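PDB 3VGL: glucokinase, which probably phosphorylates D-glucose at the expense of ATP, giving glucose 6-phosphate and ADP, as a zinc-containing glucokinase of the ROK family. Local coordinates for residues V185-Q190 and F233-R238; A221-D226 and S263-L268; G260-S263 and L268-D271. All blocks are in the same frame, centred on the assembly; numbering follows the deposited sequence.

Contact 1 of 3, residues V185-Q190 and F233-R238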
loop_
_atom_site.group_PDB
_atom_site.type_symbol
_atom_site.label_atom_id
_atom_site.label_comp_id
_atom_site.label_asym_id
_atom_site.label_seq_id
_atom_site.Cartn_x
_atom_site.Cartn_y
_atom_site.Cartn_z
ATOM N N VAL A 185 -17.715 11.748 3.805
ATOM C CA VAL A 185 -18.811 11.164 4.570
ATOM C C VAL A 185 -18.375 9.851 5.204
ATOM O O VAL A 185 -18.665 9.592 6.379
ATOM C CB VAL A 185 -20.056 10.999 3.693
ATOM C CG1 VAL A 185 -21.137 10.199 4.420
ATOM C CG2 VAL A 185 -20.563 12.371 3.295
ATOM N N ARG A 186 -17.656 9.028 4.445
ATOM C CA ARG A 186 -17.132 7.788 4.978
ATOM C C ARG A 186 -16.225 8.002 6.181
ATOM O O ARG A 186 -16.354 7.298 7.199
ATOM C CB ARG A 186 -16.457 6.937 3.905
ATOM C CG ARG A 186 -16.610 5.462 4.230
ATOM C CD ARG A 186 -15.896 4.590 3.243
ATOM N NE ARG A 186 -14.544 4.446 3.725
ATOM C CZ ARG A 186 -13.498 5.020 3.183
ATOM N NH1 ARG A 186 -13.631 5.746 2.068
ATOM N NH2 ARG A 186 -12.311 4.819 3.736
ATOM N N TYR A 187 -15.338 8.996 6.091
ATOM C CA TYR A 187 -14.390 9.279 7.157
ATOM C C TYR A 187 -15.120 9.705 8.407
ATOM O O TYR A 187 -14.765 9.292 9.513
ATOM C CB TYR A 187 -13.401 10.375 6.756
ATOM C CG TYR A 187 -12.509 9.958 5.597
ATOM C CD1 TYR A 187 -12.073 8.632 5.462
ATOM C CD2 TYR A 187 -12.109 10.891 4.648
ATOM C CE1 TYR A 187 -11.251 8.255 4.408
ATOM C CE2 TYR A 187 -11.291 10.519 3.579
ATOM C CZ TYR A 187 -10.861 9.209 3.473
ATOM O OH TYR A 187 -10.074 8.858 2.415
ATOM N N ALA A 188 -16.141 10.538 8.232
ATOM C CA ALA A 188 -16.896 11.027 9.390
ATOM C C ALA A 188 -17.721 9.938 10.041
ATOM O O ALA A 188 -17.825 9.901 11.269
ATOM C CB ALA A 188 -17.758 12.182 8.999
ATOM N N LYS A 189 -18.318 9.063 9.235
ATOM C CA LYS A 189 -19.091 7.958 9.800
ATOM C C LYS A 189 -18.205 6.965 10.549
ATOM O O LYS A 189 -18.600 6.474 11.607
ATOM C CB LYS A 189 -19.942 7.254 8.741
ATOM C CG LYS A 189 -21.110 8.106 8.246
ATOM C CD LYS A 189 -21.962 7.385 7.211
ATOM C CE LYS A 189 -23.178 8.239 6.848
ATOM N NZ LYS A 189 -24.101 7.576 5.885
ATOM N N GLN A 190 -17.023 6.672 9.998
ATOM C CA GLN A 190 -16.014 5.854 10.692
ATOM C C GLN A 190 -15.682 6.450 12.061
ATOM O O GLN A 190 -15.665 5.737 13.071
ATOM C CB GLN A 190 -14.709 5.749 9.882
ATOM C CG GLN A 190 -14.714 4.801 8.676
ATOM C CD GLN A 190 -13.357 4.742 7.920
ATOM O OE1 GLN A 190 -12.499 5.635 8.038
ATOM N NE2 GLN A 190 -13.183 3.693 7.117
ATOM N N PHE A 233 -12.103 16.121 7.739
ATOM C CA PHE A 233 -11.512 17.032 6.779
ATOM C C PHE A 233 -10.007 16.843 6.685
ATOM O O PHE A 233 -9.455 16.923 5.576
ATOM C CB PHE A 233 -11.884 18.493 7.082
ATOM C CG PHE A 233 -13.191 18.900 6.480
ATOM C CD1 PHE A 233 -14.314 19.029 7.283
ATOM C CD2 PHE A 233 -13.326 19.107 5.108
ATOM C CE1 PHE A 233 -15.549 19.394 6.740
ATOM C CE2 PHE A 233 -14.562 19.477 4.552
ATOM C CZ PHE A 233 -15.684 19.611 5.375
ATOM N N ARG A 234 -9.351 16.573 7.820
ATOM C CA ARG A 234 -7.899 16.272 7.827
ATOM C C ARG A 234 -7.579 15.052 6.965
ATOM O O ARG A 234 -6.619 15.072 6.180
ATOM C CB ARG A 234 -7.357 16.091 9.260
ATOM C CG ARG A 234 -5.868 15.747 9.298
ATOM C CD ARG A 234 -5.296 15.725 10.711
ATOM N NE ARG A 234 -3.945 16.301 10.723
ATOM C CZ ARG A 234 -3.668 17.596 10.907
ATOM N NH1 ARG A 234 -2.410 18.014 10.886
ATOM N NH2 ARG A 234 -4.642 18.477 11.110
ATOM N N GLU A 235 -8.396 14.003 7.101
ATOM C CA GLU A 235 -8.165 12.778 6.332
ATOM C C GLU A 235 -8.431 13.025 4.845
ATOM O O GLU A 235 -7.658 12.567 3.991
ATOM C CB GLU A 235 -9.024 11.608 6.877
ATOM C CG GLU A 235 -8.817 10.266 6.179
ATOM C CD GLU A 235 -7.499 9.597 6.479
ATOM O OE1 GLU A 235 -6.796 10.020 7.420
ATOM O OE2 GLU A 235 -7.151 8.633 5.757
ATOM N N LEU A 236 -9.510 13.750 4.535
ATOM C CA LEU A 236 -9.789 14.115 3.127
ATOM C C LEU A 236 -8.610 14.877 2.526
ATOM O O LEU A 236 -8.162 14.582 1.420
ATOM C CB LEU A 236 -11.071 14.948 3.010
ATOM C CG LEU A 236 -11.332 15.617 1.662
ATOM C CD1 LEU A 236 -11.570 14.577 0.558
ATOM C CD2 LEU A 236 -12.536 16.559 1.785
ATOM N N ALA A 237 -8.080 15.827 3.297
ATOM C CA ALA A 237 -6.951 16.652 2.855
ATOM C C ALA A 237 -5.655 15.878 2.678
ATOM O O ALA A 237 -4.889 16.192 1.782
ATOM C CB ALA A 237 -6.747 17.819 3.827
ATOM N N ARG A 238 -5.422 14.860 3.502
ATOM C CA ARG A 238 -4.271 13.968 3.356
ATOM C C ARG A 238 -4.225 13.420 1.940
ATOM O O ARG A 238 -3.201 13.488 1.243
ATOM C CB ARG A 238 -4.388 12.821 4.386
ATOM C CG ARG A 238 -3.456 11.606 4.176
ATOM C CD ARG A 238 -3.927 10.432 5.086
ATOM N NE ARG A 238 -3.170 9.197 4.882
ATOM C CZ ARG A 238 -3.505 7.996 5.363
ATOM N NH1 ARG A 238 -4.599 7.826 6.102
ATOM N NH2 ARG A 238 -2.730 6.947 5.106
#
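Glu235 lays the middle of its side chain over the ring of Tyr187. Its CG stands 3.4 Å from the centroid of the Tyr187 ring and only 4° off the ring normal, a CH-pi contact over the face in which the methylene meets the pi cloud. The near-equal spacing confirms the centring: every ring carbon of Tyr187 from CG round to CZ lies within 3.8 Å of Glu235 CG. The two side chains cross at about a right angle, and the carboxylate plane of Glu235 is turned 81° from the ring.

Torsions explain this. Glu235 runs out with CG opposite the backbone N (chi1 -178°), then bends at chi2, which turns the carboxylate along its own helix to Arg238. There Arg238 NH1 and Glu235 OE2 form a salt bridge at 2.7 Å, although its hydrogen-bond geometry is weak; Trp239 also donates to OE2. Helices 181-194 and 227-251 pack side chain to side chain here in a ROK kinase of the actin-like ATPase clan, and helix 267-280 meets Phe233 and Leu236 through Val269. Between residues 185-190 and 233-238 the nearest CA atoms are those of Tyr187 and Glu235, 7.2 Å apart.

Beside Glu235, Leu236 approaches the same ring obliquely: its backbone N is 3.8 Å from Tyr187 CE2. The hydroxyl of Tyr187 is hydrogen-bonded to the carbonyl of Tyr178, which ties down the far end of the ring, while Gln190 OE1 lies in the ring plane at an edge. Arg238 extends past this helix pair to a salt bridge with Asp163 of a second subunit.

Contact 2 of 3, residues A221-D226 and S263-L268. With ANP (phosphoaminophosphonic acid-adenylate ester), chain E.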
loop_
_atom_site.group_PDB
_atom_site.type_symbol
_atom_site.label_atom_id
_atom_site.label_comp_id
_atom_site.label_asym_id
_atom_site.label_seq_id
_atom_site.Cartn_x
_atom_site.Cartn_y
_atom_site.Cartn_z
ATOM N N ALA A 221 -20.518 21.288 11.160
ATOM C CA ALA A 221 -19.929 20.826 12.413
ATOM C C ALA A 221 -18.450 21.192 12.543
ATOM O O ALA A 221 -18.012 21.635 13.599
ATOM C CB ALA A 221 -20.143 19.327 12.596
ATOM N N ALA A 222 -17.676 21.022 11.466
ATOM C CA ALA A 222 -16.268 21.432 11.487
ATOM C C ALA A 222 -16.093 22.935 11.749
ATOM O O ALA A 222 -15.190 23.333 12.486
ATOM C CB ALA A 222 -15.535 20.993 10.189
ATOM N N ARG A 223 -16.961 23.763 11.168
ATOM C CA ARG A 223 -16.923 25.209 11.430
ATOM C C ARG A 223 -17.104 25.487 12.910
ATOM O O ARG A 223 -16.512 26.425 13.449
ATOM C CB ARG A 223 -18.022 25.952 10.679
ATOM C CG ARG A 223 -17.741 26.137 9.236
ATOM C CD ARG A 223 -18.698 27.106 8.557
ATOM N NE ARG A 223 -18.550 26.886 7.122
ATOM C CZ ARG A 223 -17.541 27.354 6.392
ATOM N NH1 ARG A 223 -16.595 28.106 6.945
ATOM N NH2 ARG A 223 -17.469 27.039 5.095
ATOM N N GLN A 224 -17.944 24.677 13.554
ATOM C CA GLN A 224 -18.234 24.835 14.982
ATOM C C GLN A 224 -17.202 24.123 15.860
ATOM O O GLN A 224 -17.301 24.144 17.089
ATOM C CB GLN A 224 -19.646 24.329 15.297
ATOM C CG GLN A 224 -20.763 25.196 14.722
ATOM C CD GLN A 224 -22.155 24.624 14.964
ATOM O OE1 GLN A 224 -23.027 24.702 14.096
ATOM N NE2 GLN A 224 -22.367 24.043 16.140
ATOM N N GLY A 225 -16.223 23.485 15.223
ATOM C CA GLY A 225 -15.087 22.884 15.921
ATOM C C GLY A 225 -15.295 21.457 16.394
ATOM O O GLY A 225 -14.542 20.977 17.242
ATOM N N ASP A 226 -16.309 20.782 15.845
ATOM C CA ASP A 226 -16.573 19.377 16.154
ATOM C C ASP A 226 -15.318 18.581 15.796
ATOM O O ASP A 226 -14.899 18.593 14.631
ATOM C CB ASP A 226 -17.790 18.882 15.355
ATOM C CG ASP A 226 -18.120 17.420 15.612
ATOM O OD1 ASP A 226 -19.056 17.141 16.382
ATOM O OD2 ASP A 226 -17.458 16.537 15.032
ATOM N N SER A 263 -16.483 22.396 -2.326
ATOM C CA SER A 263 -15.719 23.645 -2.525
ATOM C C SER A 263 -16.550 24.865 -2.143
ATOM O O SER A 263 -16.004 25.938 -1.936
ATOM C CB SER A 263 -15.187 23.802 -3.956
ATOM O OG SER A 263 -16.208 24.133 -4.887
ATOM N N ASP A 264 -17.873 24.698 -2.038
ATOM C CA ASP A 264 -18.736 25.761 -1.528
ATOM C C ASP A 264 -18.312 26.228 -0.143
ATOM O O ASP A 264 -18.663 27.351 0.287
ATOM C CB ASP A 264 -20.185 25.275 -1.471
ATOM C CG ASP A 264 -20.816 25.149 -2.843
ATOM O OD1 ASP A 264 -20.390 25.855 -3.781
ATOM O OD2 ASP A 264 -21.772 24.360 -2.975
ATOM N N GLU A 265 -17.561 25.374 0.556
ATOM C CA GLU A 265 -17.139 25.697 1.919
ATOM C C GLU A 265 -15.890 26.571 2.002
ATOM O O GLU A 265 -15.528 27.006 3.097
ATOM C CB GLU A 265 -16.967 24.435 2.770
ATOM C CG GLU A 265 -18.199 23.532 2.798
ATOM C CD GLU A 265 -19.438 24.150 3.435
ATOM O OE1 GLU A 265 -19.329 25.154 4.185
ATOM O OE2 GLU A 265 -20.543 23.622 3.194
ATOM N N GLY A 266 -15.224 26.801 0.865
ATOM C CA GLY A 266 -14.077 27.718 0.819
ATOM C C GLY A 266 -12.920 27.248 1.684
ATOM O O GLY A 266 -12.552 26.068 1.645
ATOM N N GLU A 267 -12.351 28.160 2.474
ATOM C CA GLU A 267 -11.138 27.864 3.248
ATOM C C GLU A 267 -11.296 26.748 4.274
ATOM O O GLU A 267 -10.310 26.107 4.633
ATOM C CB GLU A 267 -10.588 29.139 3.906
ATOM C CG GLU A 267 -9.929 30.054 2.886
ATOM C CD GLU A 267 -8.694 29.441 2.234
ATOM O OE1 GLU A 267 -7.752 29.054 2.962
ATOM O OE2 GLU A 267 -8.662 29.374 0.992
ATOM N N LEU A 268 -12.529 26.470 4.701
ATOM C CA LEU A 268 -12.762 25.352 5.630
ATOM C C LEU A 268 -12.112 24.068 5.107
ATOM O O LEU A 268 -11.443 23.352 5.857
ATOM C CB LEU A 268 -14.252 25.128 5.898
ATOM C CG LEU A 268 -14.592 23.982 6.867
ATOM C CD1 LEU A 268 -14.283 24.326 8.333
ATOM C CD2 LEU A 268 -16.051 23.561 6.699
HETATM P PB ANP E . -22.590 15.712 -7.614
HETATM O O1B ANP E . -21.402 14.757 -7.458
HETATM O O2B ANP E . -23.922 15.063 -7.852
HETATM N N3B ANP E . -22.285 16.785 -8.916
HETATM P PA ANP E . -21.742 17.253 -5.279
HETATM O O1A ANP E . -22.554 18.152 -4.343
HETATM O O2A ANP E . -20.613 17.826 -6.079
HETATM O O3A ANP E . -22.805 16.501 -6.233
HETATM O "O5'" ANP E . -21.143 16.011 -4.449
HETATM C "C5'" ANP E . -21.960 15.211 -3.588
HETATM C "C4'" ANP E . -21.100 14.612 -2.497
HETATM O "O4'" ANP E . -20.350 15.643 -1.839
HETATM C "C3'" ANP E . -21.967 13.969 -1.443
HETATM O "O3'" ANP E . -21.185 12.945 -0.823
HETATM C "C2'" ANP E . -22.173 15.112 -0.483
HETATM O "O2'" ANP E . -22.477 14.661 0.825
HETATM C "C1'" ANP E . -20.851 15.864 -0.522
HETATM N N9 ANP E . -21.055 17.319 -0.408
HETATM C C8 ANP E . -21.672 18.138 -1.279
HETATM N N7 ANP E . -21.651 19.431 -0.823
HETATM C C5 ANP E . -20.982 19.406 0.343
HETATM C C6 ANP E . -20.591 20.393 1.390
HETATM N N6 ANP E . -20.899 21.710 1.259
HETATM N N1 ANP E . -19.888 19.931 2.447
HETATM C C2 ANP E . -19.556 18.629 2.627
HETATM N N3 ANP E . -19.894 17.682 1.720
HETATM C C4 ANP E . -20.586 18.022 0.615
HETATM O O HOH W 1 -14.309 28.868 5.362
HETATM O O HOH W 2 -20.866 25.481 6.577
#
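Arg223 NH2 is held by two acceptors of one residue, Glu265. It donates to the carboxylate atom Glu265 OE1 at 2.8 Å with an N-H...O angle of 168°, a salt bridge that uses the anti lone pair of that oxygen. Its second bond, from Arg223 NH2 to the main-chain Glu265 O, is also 2.8 Å but more bent, at 145°. Both acceptors lie close to the guanidinium plane, whereas the carboxylate plane is turned 44° from it. Two waters at the guanidinium edge extend the grip: water 1 joins Arg223 NH1 to Glu265 O, and water 2 receives from Arg223 NE and lies 2.9 Å from Glu265 OE1.

Leu268 covers one guanidinium face, its CD2 about 4.0 Å above the plane and offset toward the rim, with CB 3.8 Å from Arg223 NH2. Its CD1 also reaches Ala222 CB at 4.0 Å, adding a small apolar contact beside the polar pair.

The bend of Glu265 at chi2 sets its carboxylate between Arg223 and the adenine: while OE1 faces the arginine, OE2 accepts from the adenine amino group, ANP N6, at 2.7 Å. Putting an alanine at Glu265 would probably leave ANP N6 without this acceptor and the Arg223 guanidinium without its countercharge.

Gly225 ends helix 215-223 in a Schellman motif, and Gly266 takes the N-cap position of helix 267-280. Arg223 and Leu268 thus bring these two helix ends together round Glu265, whose OE2 reads the adenine amino group in the nucleotide pocket of this ROK kinase.

Contact 3 of 3, residues G260-S263 and L268-D271. With ANP (phosphoaminophosphonic acid-adenylate ester), chain E.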
loop_
_atom_site.group_PDB
_atom_site.type_symbol
_atom_site.label_atom_id
_atom_site.label_comp_id
_atom_site.label_asym_id
_atom_site.label_seq_id
_atom_site.Cartn_x
_atom_site.Cartn_y
_atom_site.Cartn_z
ATOM N N GLY A 260 -16.383 21.185 -7.079
ATOM C CA GLY A 260 -17.307 20.215 -6.497
ATOM C C GLY A 260 -18.153 20.862 -5.425
ATOM O O GLY A 260 -17.856 21.967 -4.982
ATOM N N GLY A 261 -19.223 20.185 -5.008
ATOM C CA GLY A 261 -20.060 20.710 -3.932
ATOM C C GLY A 261 -19.327 21.135 -2.684
ATOM O O GLY A 261 -19.642 22.174 -2.123
ATOM N N VAL A 262 -18.341 20.361 -2.237
ATOM C CA VAL A 262 -17.717 20.773 -0.965
ATOM C C VAL A 262 -16.865 22.037 -1.100
ATOM O O VAL A 262 -16.614 22.713 -0.103
ATOM C CB VAL A 262 -16.954 19.647 -0.285
ATOM C CG1 VAL A 262 -15.785 19.233 -1.135
ATOM C CG2 VAL A 262 -16.531 20.038 1.147
ATOM N N SER A 263 -16.483 22.396 -2.326
ATOM C CA SER A 263 -15.719 23.645 -2.525
ATOM C C SER A 263 -16.550 24.865 -2.143
ATOM O O SER A 263 -16.004 25.938 -1.936
ATOM C CB SER A 263 -15.187 23.802 -3.956
ATOM O OG SER A 263 -16.208 24.133 -4.887
ATOM N N LEU A 268 -12.529 26.470 4.701
ATOM C CA LEU A 268 -12.762 25.352 5.630
ATOM C C LEU A 268 -12.112 24.068 5.107
ATOM O O LEU A 268 -11.443 23.352 5.857
ATOM C CB LEU A 268 -14.252 25.128 5.898
ATOM C CG LEU A 268 -14.592 23.982 6.867
ATOM C CD1 LEU A 268 -14.283 24.326 8.333
ATOM C CD2 LEU A 268 -16.051 23.561 6.699
ATOM N N VAL A 269 -12.302 23.823 3.819
ATOM C CA VAL A 269 -11.700 22.662 3.140
ATOM C C VAL A 269 -10.410 23.017 2.389
ATOM O O VAL A 269 -9.486 22.206 2.352
ATOM C CB VAL A 269 -12.748 21.937 2.245
ATOM C CG1 VAL A 269 -13.249 22.830 1.112
ATOM C CG2 VAL A 269 -12.201 20.622 1.702
ATOM N N LEU A 270 -10.320 24.228 1.829
ATOM C CA LEU A 270 -9.133 24.578 1.046
ATOM C C LEU A 270 -7.858 24.718 1.885
ATOM O O LEU A 270 -6.761 24.358 1.419
ATOM C CB LEU A 270 -9.342 25.836 0.191
ATOM C CG LEU A 270 -9.708 25.658 -1.279
ATOM C CD1 LEU A 270 -8.533 25.053 -2.066
ATOM C CD2 LEU A 270 -10.977 24.797 -1.442
ATOM N N ASP A 271 -7.980 25.238 3.108
ATOM C CA ASP A 271 -6.796 25.432 3.943
ATOM C C ASP A 271 -6.102 24.103 4.294
ATOM O O ASP A 271 -4.903 23.980 4.051
ATOM C CB ASP A 271 -7.126 26.285 5.178
ATOM C CG ASP A 271 -5.924 26.476 6.103
ATOM O OD1 ASP A 271 -4.975 27.207 5.739
ATOM O OD2 ASP A 271 -5.932 25.891 7.207
HETATM P PB ANP E . -22.590 15.712 -7.614
HETATM O O1B ANP E . -21.402 14.757 -7.458
HETATM O O2B ANP E . -23.922 15.063 -7.852
HETATM N N3B ANP E . -22.285 16.785 -8.916
HETATM P PA ANP E . -21.742 17.253 -5.279
HETATM O O1A ANP E . -22.554 18.152 -4.343
HETATM O O2A ANP E . -20.613 17.826 -6.079
HETATM O O3A ANP E . -22.805 16.501 -6.233
HETATM O "O5'" ANP E . -21.143 16.011 -4.449
HETATM C "C5'" ANP E . -21.960 15.211 -3.588
HETATM C "C4'" ANP E . -21.100 14.612 -2.497
HETATM O "O4'" ANP E . -20.350 15.643 -1.839
HETATM C "C3'" ANP E . -21.967 13.969 -1.443
HETATM O "O3'" ANP E . -21.185 12.945 -0.823
HETATM C "C2'" ANP E . -22.173 15.112 -0.483
HETATM O "O2'" ANP E . -22.477 14.661 0.825
HETATM C "C1'" ANP E . -20.851 15.864 -0.522
HETATM N N9 ANP E . -21.055 17.319 -0.408
HETATM C C8 ANP E . -21.672 18.138 -1.279
HETATM N N7 ANP E . -21.651 19.431 -0.823
HETATM C C5 ANP E . -20.982 19.406 0.343
HETATM C C6 ANP E . -20.591 20.393 1.390
HETATM N N6 ANP E . -20.899 21.710 1.259
HETATM N N1 ANP E . -19.888 19.931 2.447
HETATM C C2 ANP E . -19.556 18.629 2.627
HETATM N N3 ANP E . -19.894 17.682 1.720
HETATM C C4 ANP E . -20.586 18.022 0.615
#
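Van der Waals packing between the two segments is carried by Val262 and Val269. Its closest approach is methyl to carbonyl, Val269 CG1 coming 3.6 Å from the backbone atom Val262 O; methyl meets methyl more loosely, with Val262 CG2 at 4.3 Å from Val269 CG1. Val269 points its CB toward the 260-263 segment, and CG1 sits between its own backbone N and carbonyl carbon (chi1 63°), a placement that turns this methyl to the Val262 carbonyl. Ser263 adds its CA at the margin of the same methyl. Phe233 of helix 227-251 packs against both valines, and the contact is buried.

The second kind of interaction is with the nucleotide. Val262 has its CG2 opposite the backbone N, and this methyl lies 3.6 Å from ANP N1, so the residue lies between the adenine and Val269. Gly261 N donates to the alpha-phosphate oxygen ANP O2A at 2.9 Å, with an angle of 158°. A side chain on Gly261 would run into another oxygen of that phosphate, and Gly260 has backbone angles that themselves call for glycine. This glycine-rich turn follows strand 255-259 and leads to helix 267-280; in the actin-like ATPase clan, to which the ROK family belongs, a turn of this kind holds the nucleotide.

Hydrogen bonds inside the 260-263 segment fix its shape. Gly260 O accepts twice from Ser263, from OG at 2.7 Å and from the backbone N at 3.0 Å. The hydroxyl bond lies in the carbonyl plane, with a C=O...donor angle of 151°, and closes the turn whose Gly261 N meets the phosphate.

Contacts 1 and 3 are buried, whereas contact 2 is only partly so, with the exposed Arg223 at its margin. Their chemistry follows: contact 1 joins two long helices through a ring and a methylene, contact 3 packs valine methyls against each other and a backbone carbonyl, and contact 2 relies on a salt bridge and waters. Contacts 2 and 3 both use helix 267-280, share Ser263 and Leu268, and touch the nucleotide at its amino group and at its phosphate and ring, respectively. Phe233, on the 233-238 segment but outside its interface, packs on Ala222 of contact 2 (CD1 to CB 3.7 Å) and on Val269 of contact 3 (CE2 to CB 3.8 Å). Only contact 1 reaches other subunits.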